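Long-range contacts in alpha-glucosidase (Bacteroides thetaiotaomicron, PDB 5XFM), which probably hydrolyses beta-L-arabinopyranosides and alpha-galactosides as a calcium-containing family 97 glycoside hydrolase: residues A[152-157]-A[197-202]; A[156-161]-A[187-192]; A[193-198]-A[209-214]; A[205-210]-A[263-268]; A[220-225]-A[233-238]. The protein carries 1 engineered substitution. All coordinates share one frame; numbering follows the deposited sequence.

Interaction 1: A[152-157]-A[197-202]; sequences TTTFLC and CLFRIG
Thr153 and Arg200 form one hydrogen-bonded pair of an antiparallel beta arrangement, strand 153-156 against strand 197-200, in the large N-terminal sheet. Both backbone bonds of this pair are made, Thr153 N to Arg200 O and Arg200 N to Thr153 O, and Phe155 N reaches Leu198 O at 2.9 Å. On the face with Thr153, Phe155, Leu198 and Arg200, the Thr153 and Arg200 side chains lie side by side. Thr153 OG1 sits between the backbone N and the carbonyl carbon (chi1 52°) and takes a hydrogen bond from a water at 2.9 Å; that water also lies over the centre of one guanidinium face. Asp180 joins the group, salt-bridged to Arg200 NE and hydrogen-bonded to Thr153 OG1. Arg200 bends at chi3 (73°), and NH1 donates back to Gly202 O at 2.9 Å. On the face with Thr154 and Phe199, Thr154 CG2 meets Phe199 CE2 at 3.7 Å; Thr152 CG2 approaches the same ring at its edge. Farther along, Leu156 CD2 presses on Cys197 CB at 3.4 Å, a tight fit. Phe199 also stacks on Phe148 and meets Tyr232 edge-to-face. Strand 178-182 flanks 153-156, and strand 206-212 flanks 197-200.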
# COMPACT_ATOMS: atom_id res chain seq x y z
N THR A 152 -15.51 10.81 -16.54
CA THR A 152 -14.58 10.05 -15.70
C THR A 152 -15.24 8.87 -14.99
O THR A 152 -16.30 9.04 -14.38
CB THR A 152 -13.94 10.94 -14.62
OG1 THR A 152 -13.22 12.01 -15.25
CG2 THR A 152 -13.01 10.13 -13.74
N THR A 153 -14.63 7.69 -15.07
CA THR A 153 -15.09 6.56 -14.26
C THR A 153 -14.10 6.24 -13.12
O THR A 153 -12.98 6.73 -13.10
CB THR A 153 -15.35 5.30 -15.10
OG1 THR A 153 -14.20 5.01 -15.90
CG2 THR A 153 -16.55 5.51 -16.01
N THR A 154 -14.54 5.42 -12.17
CA THR A 154 -13.79 5.25 -10.93
C THR A 154 -13.52 3.79 -10.55
O THR A 154 -14.29 2.89 -10.89
CB THR A 154 -14.55 5.91 -9.75
OG1 THR A 154 -15.63 5.06 -9.34
CG2 THR A 154 -15.13 7.26 -10.16
N PHE A 155 -12.42 3.58 -9.84
CA PHE A 155 -12.04 2.27 -9.29
C PHE A 155 -11.77 2.47 -7.80
O PHE A 155 -10.62 2.65 -7.39
CB PHE A 155 -10.81 1.70 -9.99
CG PHE A 155 -10.99 1.47 -11.48
CD1 PHE A 155 -11.06 2.54 -12.36
CD2 PHE A 155 -11.03 0.19 -12.00
CE1 PHE A 155 -11.22 2.34 -13.72
CE2 PHE A 155 -11.18 -0.02 -13.36
CZ PHE A 155 -11.27 1.06 -14.22
N LEU A 156 -12.83 2.42 -7.00
CA LEU A 156 -12.77 2.78 -5.59
C LEU A 156 -13.26 1.69 -4.64
O LEU A 156 -14.15 0.90 -4.98
CB LEU A 156 -13.60 4.04 -5.34
CG LEU A 156 -13.43 5.19 -6.33
CD1 LEU A 156 -14.47 6.29 -6.11
CD2 LEU A 156 -12.03 5.76 -6.19
N CYS A 157 -12.69 1.66 -3.44
CA CYS A 157 -13.24 0.86 -2.35
C CYS A 157 -13.67 1.80 -1.23
O CYS A 157 -12.95 2.75 -0.88
CB CYS A 157 -12.23 -0.18 -1.85
SG CYS A 157 -10.72 0.52 -1.17
N CYS A 197 -7.00 6.19 -4.77
CA CYS A 197 -8.22 6.19 -5.56
C CYS A 197 -7.92 6.37 -7.05
O CYS A 197 -7.32 7.37 -7.44
CB CYS A 197 -9.15 7.30 -5.08
SG CYS A 197 -9.59 7.14 -3.35
N LEU A 198 -8.35 5.41 -7.86
CA LEU A 198 -8.02 5.41 -9.28
C LEU A 198 -9.18 5.91 -10.13
O LEU A 198 -10.33 5.52 -9.95
CB LEU A 198 -7.61 4.00 -9.74
CG LEU A 198 -7.17 3.88 -11.20
CD1 LEU A 198 -5.96 4.78 -11.50
CD2 LEU A 198 -6.87 2.45 -11.58
N PHE A 199 -8.86 6.79 -11.08
CA PHE A 199 -9.85 7.37 -11.97
C PHE A 199 -9.40 7.21 -13.41
O PHE A 199 -8.24 7.43 -13.74
CB PHE A 199 -10.07 8.84 -11.65
CG PHE A 199 -10.62 9.10 -10.28
CD1 PHE A 199 -9.78 9.18 -9.19
CD2 PHE A 199 -11.98 9.30 -10.09
CE1 PHE A 199 -10.29 9.44 -7.92
CE2 PHE A 199 -12.49 9.56 -8.84
CZ PHE A 199 -11.64 9.63 -7.75
N ARG A 200 -10.34 6.79 -14.26
CA ARG A 200 -10.10 6.76 -15.69
C ARG A 200 -10.77 7.96 -16.35
O ARG A 200 -11.98 8.15 -16.23
CB ARG A 200 -10.62 5.45 -16.30
CG ARG A 200 -10.47 5.39 -17.82
CD ARG A 200 -10.73 3.99 -18.35
NE ARG A 200 -12.14 3.61 -18.32
CZ ARG A 200 -13.02 3.96 -19.24
NH1 ARG A 200 -12.65 4.71 -20.27
NH2 ARG A 200 -14.29 3.56 -19.13
N ILE A 201 -9.95 8.78 -17.00
CA ILE A 201 -10.41 10.03 -17.59
C ILE A 201 -10.86 9.80 -19.04
O ILE A 201 -10.28 10.33 -19.99
CB ILE A 201 -9.30 11.10 -17.55
CG1 ILE A 201 -8.58 11.07 -16.19
CG2 ILE A 201 -9.87 12.49 -17.81
CD1 ILE A 201 -9.47 11.40 -15.01
N GLY A 202 -11.91 9.00 -19.20
CA GLY A 202 -12.41 8.65 -20.52
C GLY A 202 -11.33 7.96 -21.32
O GLY A 202 -10.86 6.88 -20.97
O HOH W 1 -14.28 6.80 -18.13

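Interaction 2: A[156-161]-A[187-192]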
# COMPACT_ATOMS: atom_id res chain seq x y z
N LEU A 156 -12.83 2.42 -7.00
CA LEU A 156 -12.77 2.78 -5.59
C LEU A 156 -13.26 1.69 -4.64
O LEU A 156 -14.15 0.90 -4.98
CB LEU A 156 -13.60 4.04 -5.34
CG LEU A 156 -13.43 5.19 -6.33
CD1 LEU A 156 -14.47 6.29 -6.11
CD2 LEU A 156 -12.03 5.76 -6.19
N CYS A 157 -12.69 1.66 -3.44
CA CYS A 157 -13.24 0.86 -2.35
C CYS A 157 -13.67 1.80 -1.23
O CYS A 157 -12.95 2.75 -0.88
CB CYS A 157 -12.23 -0.18 -1.85
SG CYS A 157 -10.72 0.52 -1.17
N PRO A 158 -14.85 1.55 -0.65
CA PRO A 158 -15.45 2.48 0.29
C PRO A 158 -14.81 2.42 1.67
O PRO A 158 -14.22 1.40 2.04
CB PRO A 158 -16.89 2.01 0.36
CG PRO A 158 -16.76 0.52 0.21
CD PRO A 158 -15.67 0.33 -0.81
N GLN A 159 -14.92 3.52 2.41
CA GLN A 159 -14.63 3.51 3.83
C GLN A 159 -15.84 2.95 4.58
O GLN A 159 -16.98 3.32 4.29
CB GLN A 159 -14.27 4.93 4.31
CG GLN A 159 -14.18 5.08 5.82
CD GLN A 159 -13.00 4.33 6.42
OE1 GLN A 159 -12.90 3.11 6.31
NE2 GLN A 159 -12.12 5.07 7.09
N SER A 160 -15.61 2.06 5.53
CA SER A 160 -16.73 1.41 6.22
C SER A 160 -17.31 2.28 7.34
O SER A 160 -16.79 3.36 7.63
CB SER A 160 -16.31 0.05 6.81
OG SER A 160 -15.44 0.20 7.92
N ASP A 161 -18.41 1.82 7.94
CA ASP A 161 -18.87 2.40 9.20
C ASP A 161 -17.79 2.16 10.24
O ASP A 161 -16.88 1.35 10.03
CB ASP A 161 -20.19 1.77 9.67
CG ASP A 161 -21.33 1.99 8.69
OD1 ASP A 161 -21.51 3.14 8.23
OD2 ASP A 161 -22.05 1.01 8.40
N SER A 187 -21.26 5.69 -2.25
CA SER A 187 -20.41 4.74 -1.53
C SER A 187 -21.27 3.78 -0.72
O SER A 187 -22.37 4.13 -0.28
CB SER A 187 -19.42 5.47 -0.61
OG SER A 187 -20.07 6.11 0.46
N GLN A 188 -20.75 2.58 -0.52
CA GLN A 188 -21.48 1.49 0.13
C GLN A 188 -21.97 1.86 1.54
O GLN A 188 -23.07 1.48 1.94
CB GLN A 188 -20.60 0.24 0.19
CG GLN A 188 -21.17 -0.93 1.00
CD GLN A 188 -20.22 -2.11 1.06
OE1 GLN A 188 -19.20 -2.14 0.36
NE2 GLN A 188 -20.55 -3.10 1.88
N TYR A 189 -21.16 2.61 2.29
CA TYR A 189 -21.54 2.96 3.67
C TYR A 189 -21.89 4.44 3.87
O TYR A 189 -22.30 4.83 4.96
CB TYR A 189 -20.44 2.60 4.65
CG TYR A 189 -19.99 1.16 4.65
CD1 TYR A 189 -19.02 0.72 3.75
CD2 TYR A 189 -20.52 0.25 5.55
CE1 TYR A 189 -18.60 -0.60 3.75
CE2 TYR A 189 -20.11 -1.07 5.56
CZ TYR A 189 -19.14 -1.49 4.66
OH TYR A 189 -18.73 -2.81 4.66
N GLY A 190 -21.73 5.25 2.83
CA GLY A 190 -21.94 6.68 2.95
C GLY A 190 -20.81 7.41 3.66
O GLY A 190 -21.02 8.44 4.31
N HIS A 191 -19.59 6.87 3.58
CA HIS A 191 -18.45 7.55 4.19
C HIS A 191 -17.31 7.78 3.20
O HIS A 191 -16.16 7.91 3.60
CB HIS A 191 -17.96 6.75 5.40
CG HIS A 191 -19.00 6.57 6.47
ND1 HIS A 191 -19.57 7.63 7.14
CD2 HIS A 191 -19.57 5.46 6.98
CE1 HIS A 191 -20.45 7.18 8.01
NE2 HIS A 191 -20.47 5.86 7.94
N GLY A 192 -17.64 7.85 1.92
CA GLY A 192 -16.64 8.04 0.88
C GLY A 192 -15.69 6.86 0.72
O GLY A 192 -16.06 5.72 0.96
O HOH W 2 -18.43 4.57 2.37
O HOH W 3 -23.80 3.28 6.88
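Tyr189 lays its ring against the backbone of Ser160, and its side chain gives a good path through this contact between two loops. CB starts 3.6 Å from Gln159 O. CG stands anti to the carbonyl carbon (chi1 -56°), and from there the ring turns one face to Ser160, whose CA makes a CH-pi contact 3.6 Å from the ring centroid. CD1 is the ring atom nearest Gln159 O, while on the other flank CD2 has Asp161 OD2 at its edge, 3.3 Å away, with the carboxylate plane turned 83° from the ring. CE1 touches Pro158 CG at the rim, and CE1 and CZ both meet Ser160 CB. Gln188 CG covers the opposite face, so the ring is sandwiched between its own neighbour and Ser160. At the tip, OH is hydrogen-bonded to Glu175.

Asp161 turns its other oxygen to His191: NE2 donates a weak hydrogen bond to OD1 at 2.9 Å, with OD1 in the plane of the imidazole and the two planes nearly perpendicular. A water bridges OD1 to Tyr189 O. The backbones are joined directly by Gln159 N to Gly192 O (2.9 Å). A second water donates to Gln159 O and Gly192 O and accepts from His191 N, tying the polar backbone groups together.

This is loop-to-loop packing beyond strands 153-156 and 178-182, in the N-terminal family 97 region, with the Ser160 side chain about 12 Å from the bound calcium ion.

Interaction 3: A[193-198]-A[209-214]; sequences YTFPCL and VSETGV
Cys197 and Val209 face each other as an antiparallel hydrogen-bonded pair, with N to O bonds of 2.9 Å in both directions between Cys197 and Val209. Just before the pair, the chain reaches Pro196 through a cis peptide bond, and Pro196 CA lies 3.4 Å from Val209 O. Phe195 supplies most of the side-chain contact. Its CG is anti to the carbonyl carbon (chi1 -69°), and one ring face lies against the backbone of the opposing strand: Ser210 C is over the centre, and Ser210 CA makes a CH-pi contact 4.0 Å from the ring centroid. CE1 packs on Val209 CG1 at 3.6 Å, while CD2 and CE2 border the extended Glu211 side chain; the two side chains cross at about a right angle. Glu211 OE1 is salt-bridged to Arg261 and OE2 to Arg439. Pro196 CB touches Ser210 OG at 3.7 Å. An alanine in place of Phe195 would probably open a gap over Ser210 and take away the ring that Val209 CG1 and the Glu211 chain pack on. The contact belongs to the hairpin of strands 197-200 and 206-212, which is flanked by strand 153-156 on the first strand and strand 256-266 on the second.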
# COMPACT_ATOMS: atom_id res chain seq x y z
N TYR A 193 -14.45 7.14 0.33
CA TYR A 193 -13.53 6.09 -0.10
C TYR A 193 -12.14 6.26 0.49
O TYR A 193 -11.68 7.38 0.69
CB TYR A 193 -13.45 6.08 -1.63
CG TYR A 193 -14.80 6.19 -2.28
CD1 TYR A 193 -15.56 5.05 -2.54
CD2 TYR A 193 -15.34 7.42 -2.62
CE1 TYR A 193 -16.80 5.15 -3.13
CE2 TYR A 193 -16.58 7.53 -3.21
CZ TYR A 193 -17.31 6.39 -3.46
OH TYR A 193 -18.54 6.49 -4.04
N THR A 194 -11.47 5.16 0.78
CA THR A 194 -10.11 5.25 1.31
C THR A 194 -9.07 5.26 0.20
O THR A 194 -9.29 4.67 -0.87
CB THR A 194 -9.80 4.11 2.30
OG1 THR A 194 -9.88 2.85 1.64
CG2 THR A 194 -10.75 4.17 3.48
N PHE A 195 -7.96 5.94 0.46
CA PHE A 195 -6.84 6.04 -0.48
C PHE A 195 -6.18 4.69 -0.70
O PHE A 195 -6.28 3.81 0.16
CB PHE A 195 -5.80 7.07 0.01
CG PHE A 195 -6.28 8.49 -0.03
CD1 PHE A 195 -6.82 9.03 -1.19
CD2 PHE A 195 -6.17 9.30 1.10
CE1 PHE A 195 -7.26 10.34 -1.23
CE2 PHE A 195 -6.60 10.62 1.06
CZ PHE A 195 -7.15 11.14 -0.10
N PRO A 196 -5.54 4.50 -1.86
CA PRO A 196 -5.54 5.45 -2.99
C PRO A 196 -6.76 5.24 -3.88
O PRO A 196 -7.46 4.23 -3.76
CB PRO A 196 -4.24 5.12 -3.72
CG PRO A 196 -4.07 3.64 -3.48
CD PRO A 196 -4.57 3.41 -2.08
N CYS A 197 -7.00 6.19 -4.77
CA CYS A 197 -8.22 6.19 -5.56
C CYS A 197 -7.92 6.37 -7.05
O CYS A 197 -7.32 7.37 -7.44
CB CYS A 197 -9.15 7.30 -5.08
SG CYS A 197 -9.59 7.14 -3.35
N LEU A 198 -8.35 5.41 -7.86
CA LEU A 198 -8.02 5.41 -9.28
C LEU A 198 -9.18 5.91 -10.13
O LEU A 198 -10.33 5.52 -9.95
CB LEU A 198 -7.61 4.00 -9.74
CG LEU A 198 -7.17 3.88 -11.20
CD1 LEU A 198 -5.96 4.78 -11.50
CD2 LEU A 198 -6.87 2.45 -11.58
N VAL A 209 -5.30 9.37 -7.00
CA VAL A 209 -5.29 10.32 -5.88
C VAL A 209 -4.90 9.62 -4.58
O VAL A 209 -5.48 8.59 -4.23
CB VAL A 209 -6.67 10.99 -5.72
CG1 VAL A 209 -6.73 11.81 -4.45
CG2 VAL A 209 -6.99 11.84 -6.95
N SER A 210 -3.91 10.15 -3.87
CA SER A 210 -3.55 9.58 -2.58
C SER A 210 -2.97 10.64 -1.65
O SER A 210 -3.12 11.83 -1.88
CB SER A 210 -2.56 8.43 -2.75
OG SER A 210 -2.57 7.59 -1.61
N GLU A 211 -2.31 10.20 -0.58
CA GLU A 211 -1.61 11.13 0.30
C GLU A 211 -0.41 10.43 0.92
O GLU A 211 -0.41 9.21 1.11
CB GLU A 211 -2.55 11.66 1.39
CG GLU A 211 -2.78 10.69 2.53
CD GLU A 211 -3.65 11.25 3.63
OE1 GLU A 211 -3.69 12.49 3.79
OE2 GLU A 211 -4.30 10.44 4.34
N THR A 212 0.62 11.21 1.24
CA THR A 212 1.80 10.64 1.87
C THR A 212 2.41 11.58 2.90
O THR A 212 2.11 12.78 2.93
CB THR A 212 2.87 10.30 0.82
OG1 THR A 212 3.94 9.57 1.44
CG2 THR A 212 3.42 11.56 0.18
N GLY A 213 3.28 11.03 3.74
CA GLY A 213 3.93 11.81 4.78
C GLY A 213 3.02 12.07 5.95
O GLY A 213 3.15 13.08 6.64
N VAL A 214 2.09 11.14 6.18
CA VAL A 214 1.27 11.19 7.39
C VAL A 214 1.97 10.51 8.56
O VAL A 214 2.29 9.32 8.50
CB VAL A 214 -0.10 10.53 7.18
CG1 VAL A 214 -0.87 10.45 8.50
CG2 VAL A 214 -0.89 11.28 6.11

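Interaction 4: A[205-210]-A[263-268]; sequences GWVLVS and ITVGDH
Val207 and Ile263 point the same way and lie side by side, with Val207 CG1 3.7 Å from Ile263 CG2. Each of these methyls is anti to its own backbone N (chi1 172° for Val207 CG1), which directs them to a common meeting place on one face of the sheet. The other Val207 branch, CG2, rests beside Val265 CB at 4.2 Å. Val265 itself is turned so that CG1 falls between the backbone N and the carbonyl carbon (chi1 39°), and its CG2 comes close to Trp206 O. Met49 and Leu50 of strand 47-59 pack over this valine and isoleucine patch.

The face with Trp206, Leu208 and Thr264 is more mixed. Leu208 CB meets Thr264 CB at 4.1 Å. At Thr264 OG1 a water at 2.8 Å donates to the hydroxyl and also to Leu208 O; Asp121 is a further hydrogen-bond partner of this hydroxyl. CD1 of the Trp206 indole comes within 3.6 Å of His268 C. The same indole meets Tyr563 edge-to-face.

Four backbone hydrogen bonds join the strands, in two reciprocal pairs, Trp206 with Gly266 and Leu208 with Thr264. At the end Gly205 CA approaches Gly266 O at 3.2 Å in a CA-H...O contact; a side chain on Gly205 would run into that oxygen. The strands run at 174° to each other as neighbours in a long antiparallel sheet, consistent with the galactose-mutarotase-like beta-sandwich of the family 97 N-terminal region.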
# COMPACT_ATOMS: atom_id res chain seq x y z
N GLY A 205 -6.56 9.03 -20.49
CA GLY A 205 -5.63 8.50 -19.50
C GLY A 205 -6.13 8.25 -18.09
O GLY A 205 -7.28 7.88 -17.88
N TRP A 206 -5.24 8.41 -17.11
CA TRP A 206 -5.50 7.96 -15.75
C TRP A 206 -5.01 8.93 -14.68
O TRP A 206 -4.00 9.62 -14.84
CB TRP A 206 -4.85 6.59 -15.53
CG TRP A 206 -5.23 5.54 -16.53
CD1 TRP A 206 -4.69 5.34 -17.77
CD2 TRP A 206 -6.26 4.55 -16.38
NE1 TRP A 206 -5.31 4.29 -18.39
CE2 TRP A 206 -6.28 3.78 -17.56
CE3 TRP A 206 -7.17 4.23 -15.36
CZ2 TRP A 206 -7.17 2.72 -17.75
CZ3 TRP A 206 -8.04 3.18 -15.54
CH2 TRP A 206 -8.04 2.43 -16.73
N VAL A 207 -5.74 8.94 -13.56
CA VAL A 207 -5.37 9.71 -12.38
C VAL A 207 -5.48 8.88 -11.09
O VAL A 207 -6.49 8.25 -10.85
CB VAL A 207 -6.26 10.95 -12.24
CG1 VAL A 207 -5.99 11.65 -10.90
CG2 VAL A 207 -6.04 11.92 -13.41
N LEU A 208 -4.43 8.86 -10.28
CA LEU A 208 -4.46 8.22 -8.97
C LEU A 208 -4.29 9.25 -7.85
O LEU A 208 -3.26 9.93 -7.77
CB LEU A 208 -3.36 7.17 -8.86
CG LEU A 208 -3.33 6.38 -7.55
CD1 LEU A 208 -4.45 5.33 -7.47
CD2 LEU A 208 -1.96 5.74 -7.35
N VAL A 209 -5.30 9.37 -7.00
CA VAL A 209 -5.29 10.32 -5.88
C VAL A 209 -4.90 9.62 -4.58
O VAL A 209 -5.48 8.59 -4.23
CB VAL A 209 -6.67 10.99 -5.72
CG1 VAL A 209 -6.73 11.81 -4.45
CG2 VAL A 209 -6.99 11.84 -6.95
N SER A 210 -3.91 10.15 -3.87
CA SER A 210 -3.55 9.58 -2.58
C SER A 210 -2.97 10.64 -1.65
O SER A 210 -3.12 11.83 -1.88
CB SER A 210 -2.56 8.43 -2.75
OG SER A 210 -2.57 7.59 -1.61
N ILE A 263 -1.19 13.37 -6.74
CA ILE A 263 -1.90 13.12 -7.98
C ILE A 263 -0.97 12.51 -9.02
O ILE A 263 -0.09 13.19 -9.55
CB ILE A 263 -2.50 14.41 -8.56
CG1 ILE A 263 -3.24 15.20 -7.48
CG2 ILE A 263 -3.42 14.09 -9.74
CD1 ILE A 263 -3.67 16.58 -7.93
N THR A 264 -1.14 11.22 -9.30
CA THR A 264 -0.34 10.56 -10.32
C THR A 264 -1.14 10.53 -11.61
O THR A 264 -2.19 9.91 -11.68
CB THR A 264 0.04 9.13 -9.90
OG1 THR A 264 0.78 9.18 -8.68
CG2 THR A 264 0.87 8.45 -10.98
N VAL A 265 -0.66 11.21 -12.64
CA VAL A 265 -1.49 11.40 -13.83
C VAL A 265 -0.71 11.00 -15.08
O VAL A 265 0.50 11.21 -15.16
CB VAL A 265 -1.99 12.86 -13.92
CG1 VAL A 265 -0.91 13.82 -13.49
CG2 VAL A 265 -2.51 13.20 -15.32
N GLY A 266 -1.39 10.39 -16.04
CA GLY A 266 -0.74 10.07 -17.31
C GLY A 266 -1.74 9.77 -18.40
O GLY A 266 -2.93 9.71 -18.16
N ASP A 267 -1.25 9.60 -19.63
CA ASP A 267 -2.12 9.17 -20.71
C ASP A 267 -2.14 7.65 -20.79
O ASP A 267 -2.90 7.07 -21.55
CB ASP A 267 -1.67 9.76 -22.05
CG ASP A 267 -0.21 9.47 -22.35
OD1 ASP A 267 0.51 8.96 -21.45
OD2 ASP A 267 0.22 9.71 -23.50
N HIS A 268 -1.30 7.02 -19.98
CA HIS A 268 -1.21 5.56 -19.90
C HIS A 268 -1.13 5.06 -18.46
O HIS A 268 -0.98 5.84 -17.52
CB HIS A 268 -0.01 5.05 -20.69
CG HIS A 268 -0.07 5.35 -22.16
ND1 HIS A 268 0.89 6.09 -22.81
CD2 HIS A 268 -0.98 4.99 -23.10
CE1 HIS A 268 0.57 6.19 -24.09
NE2 HIS A 268 -0.56 5.53 -24.29
O HOH W 4 -0.72 9.68 -6.40

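Interaction 5: A[220-225]-A[233-238]; sequences GSRLSD and TVAFPM
Gly220 O begins the contact, resting 3.3 Å from Pro237 CD. Ser221 follows with CB against Val234 CG1 at 3.7 Å and OG at the edge of the Phe236 ring. Arg222 pairs with Ala235 through backbone bonds in both directions. Its CG lies between the backbone N and the carbonyl carbon (chi1 74°), and the chain then runs extended to NE, which is hydrogen-bonded to His191 O. Ala235 CB sits over the centre of one guanidinium face, Pro237 CA lies at its edge, and NH1 gives a weak hydrogen bond to Phe236 O at 2.7 Å; NH2 passes Met238 CG at 3.6 Å. A leucine in place of Arg222 would probably leave the carbonyls of His191 and Phe236 without these donors and Ala235 CB without its flat cover. Leu223 reaches Thr233 O with CD2. Ser224 closes the pairing: its N donates to Thr233 O at 2.9 Å, and OG accepts from Thr233 N at 3.0 Å while donating to Asp225 O. This is the hairpin of strands 222-223 and 231-235; strand 136-147 flanks 231-235, with Val234 and Leu223 both packed on Phe146.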
# COMPACT_ATOMS: atom_id res chain seq x y z
N GLY A 220 -4.93 10.55 9.38
CA GLY A 220 -5.03 9.95 8.07
C GLY A 220 -6.29 10.48 7.41
O GLY A 220 -7.30 10.68 8.09
N SER A 221 -6.24 10.75 6.11
CA SER A 221 -7.42 11.27 5.43
C SER A 221 -7.94 10.31 4.37
O SER A 221 -7.30 9.30 4.07
CB SER A 221 -7.12 12.64 4.81
OG SER A 221 -7.05 13.64 5.81
N ARG A 222 -9.09 10.64 3.80
CA ARG A 222 -9.72 9.81 2.79
C ARG A 222 -10.52 10.70 1.84
O ARG A 222 -10.52 11.92 1.99
CB ARG A 222 -10.64 8.78 3.43
CG ARG A 222 -11.92 9.39 3.94
CD ARG A 222 -12.79 8.41 4.66
NE ARG A 222 -14.02 9.06 5.09
CZ ARG A 222 -14.14 9.72 6.23
NH1 ARG A 222 -13.10 9.82 7.04
NH2 ARG A 222 -15.29 10.29 6.55
N LEU A 223 -11.19 10.11 0.85
CA LEU A 223 -12.06 10.89 -0.02
C LEU A 223 -13.52 10.80 0.43
O LEU A 223 -13.98 9.73 0.87
CB LEU A 223 -11.93 10.46 -1.49
CG LEU A 223 -10.67 10.89 -2.24
CD1 LEU A 223 -10.78 10.61 -3.73
CD2 LEU A 223 -10.32 12.34 -1.97
N SER A 224 -14.22 11.93 0.37
CA SER A 224 -15.66 11.96 0.65
C SER A 224 -16.45 11.28 -0.46
O SER A 224 -15.90 10.84 -1.46
CB SER A 224 -16.16 13.39 0.82
OG SER A 224 -16.09 14.11 -0.41
N ASP A 225 -17.77 11.21 -0.27
CA ASP A 225 -18.65 10.89 -1.37
C ASP A 225 -18.57 12.04 -2.38
O ASP A 225 -18.11 13.14 -2.05
CB ASP A 225 -20.09 10.68 -0.90
CG ASP A 225 -20.34 9.27 -0.38
OD1 ASP A 225 -20.63 9.12 0.83
OD2 ASP A 225 -20.28 8.32 -1.18
N THR A 233 -13.87 15.48 -1.95
CA THR A 233 -13.21 16.34 -0.98
C THR A 233 -12.43 15.51 0.05
O THR A 233 -12.85 14.43 0.45
CB THR A 233 -14.24 17.23 -0.26
OG1 THR A 233 -14.84 18.09 -1.23
CG2 THR A 233 -13.58 18.09 0.81
N VAL A 234 -11.27 16.03 0.44
CA VAL A 234 -10.49 15.41 1.49
C VAL A 234 -11.28 15.43 2.80
O VAL A 234 -11.67 16.49 3.28
CB VAL A 234 -9.15 16.14 1.70
CG1 VAL A 234 -8.43 15.59 2.94
CG2 VAL A 234 -8.28 16.00 0.45
N ALA A 235 -11.54 14.25 3.34
CA ALA A 235 -12.31 14.14 4.57
C ALA A 235 -11.44 13.63 5.71
O ALA A 235 -10.58 12.77 5.50
CB ALA A 235 -13.51 13.22 4.37
N PHE A 236 -11.68 14.14 6.92
CA PHE A 236 -10.96 13.71 8.10
C PHE A 236 -11.67 12.48 8.70
O PHE A 236 -12.80 12.19 8.31
CB PHE A 236 -10.87 14.85 9.12
CG PHE A 236 -9.93 15.95 8.72
CD1 PHE A 236 -9.02 15.77 7.69
CD2 PHE A 236 -9.97 17.18 9.36
CE1 PHE A 236 -8.17 16.79 7.31
CE2 PHE A 236 -9.12 18.20 8.99
CZ PHE A 236 -8.22 18.00 7.96
N PRO A 237 -11.01 11.76 9.63
CA PRO A 237 -11.64 10.55 10.18
C PRO A 237 -12.98 10.82 10.87
O PRO A 237 -13.26 11.93 11.30
CB PRO A 237 -10.60 10.03 11.19
CG PRO A 237 -9.62 11.15 11.38
CD PRO A 237 -9.63 11.92 10.11
N MET A 238 -13.81 9.78 10.95
CA MET A 238 -15.10 9.87 11.61
C MET A 238 -14.95 9.86 13.13
O MET A 238 -14.07 9.20 13.67
CB MET A 238 -16.00 8.72 11.15
CG MET A 238 -16.18 8.68 9.64
SD MET A 238 -16.83 7.11 9.06
CE MET A 238 -15.50 6.01 9.49
O HOH W 5 -17.00 16.65 -2.51

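Interactions 1, 3 and 4 are buried and belong to one sheet: interaction 3 shares strand 197-200 with interaction 1 and strand 206-212 with interaction 4, so strands 153-156, 197-200, 206-212 and 256-266 follow one another. Backbone bonds dominate there, joined by aliphatic and aromatic packing, with a salt-bridged arginine at the more exposed end of interaction 1. Interaction 5 is also buried but belongs to a different sheet, and an arginine carries much of its side-chain contact. Interaction 2 is only partly buried, made between loops, and depends on waters, an aromatic ring and a carboxylate. It adjoins interaction 5 through His191 O and Arg222 NE, while interaction 3 reaches interaction 5 through Glu211 and Ser221.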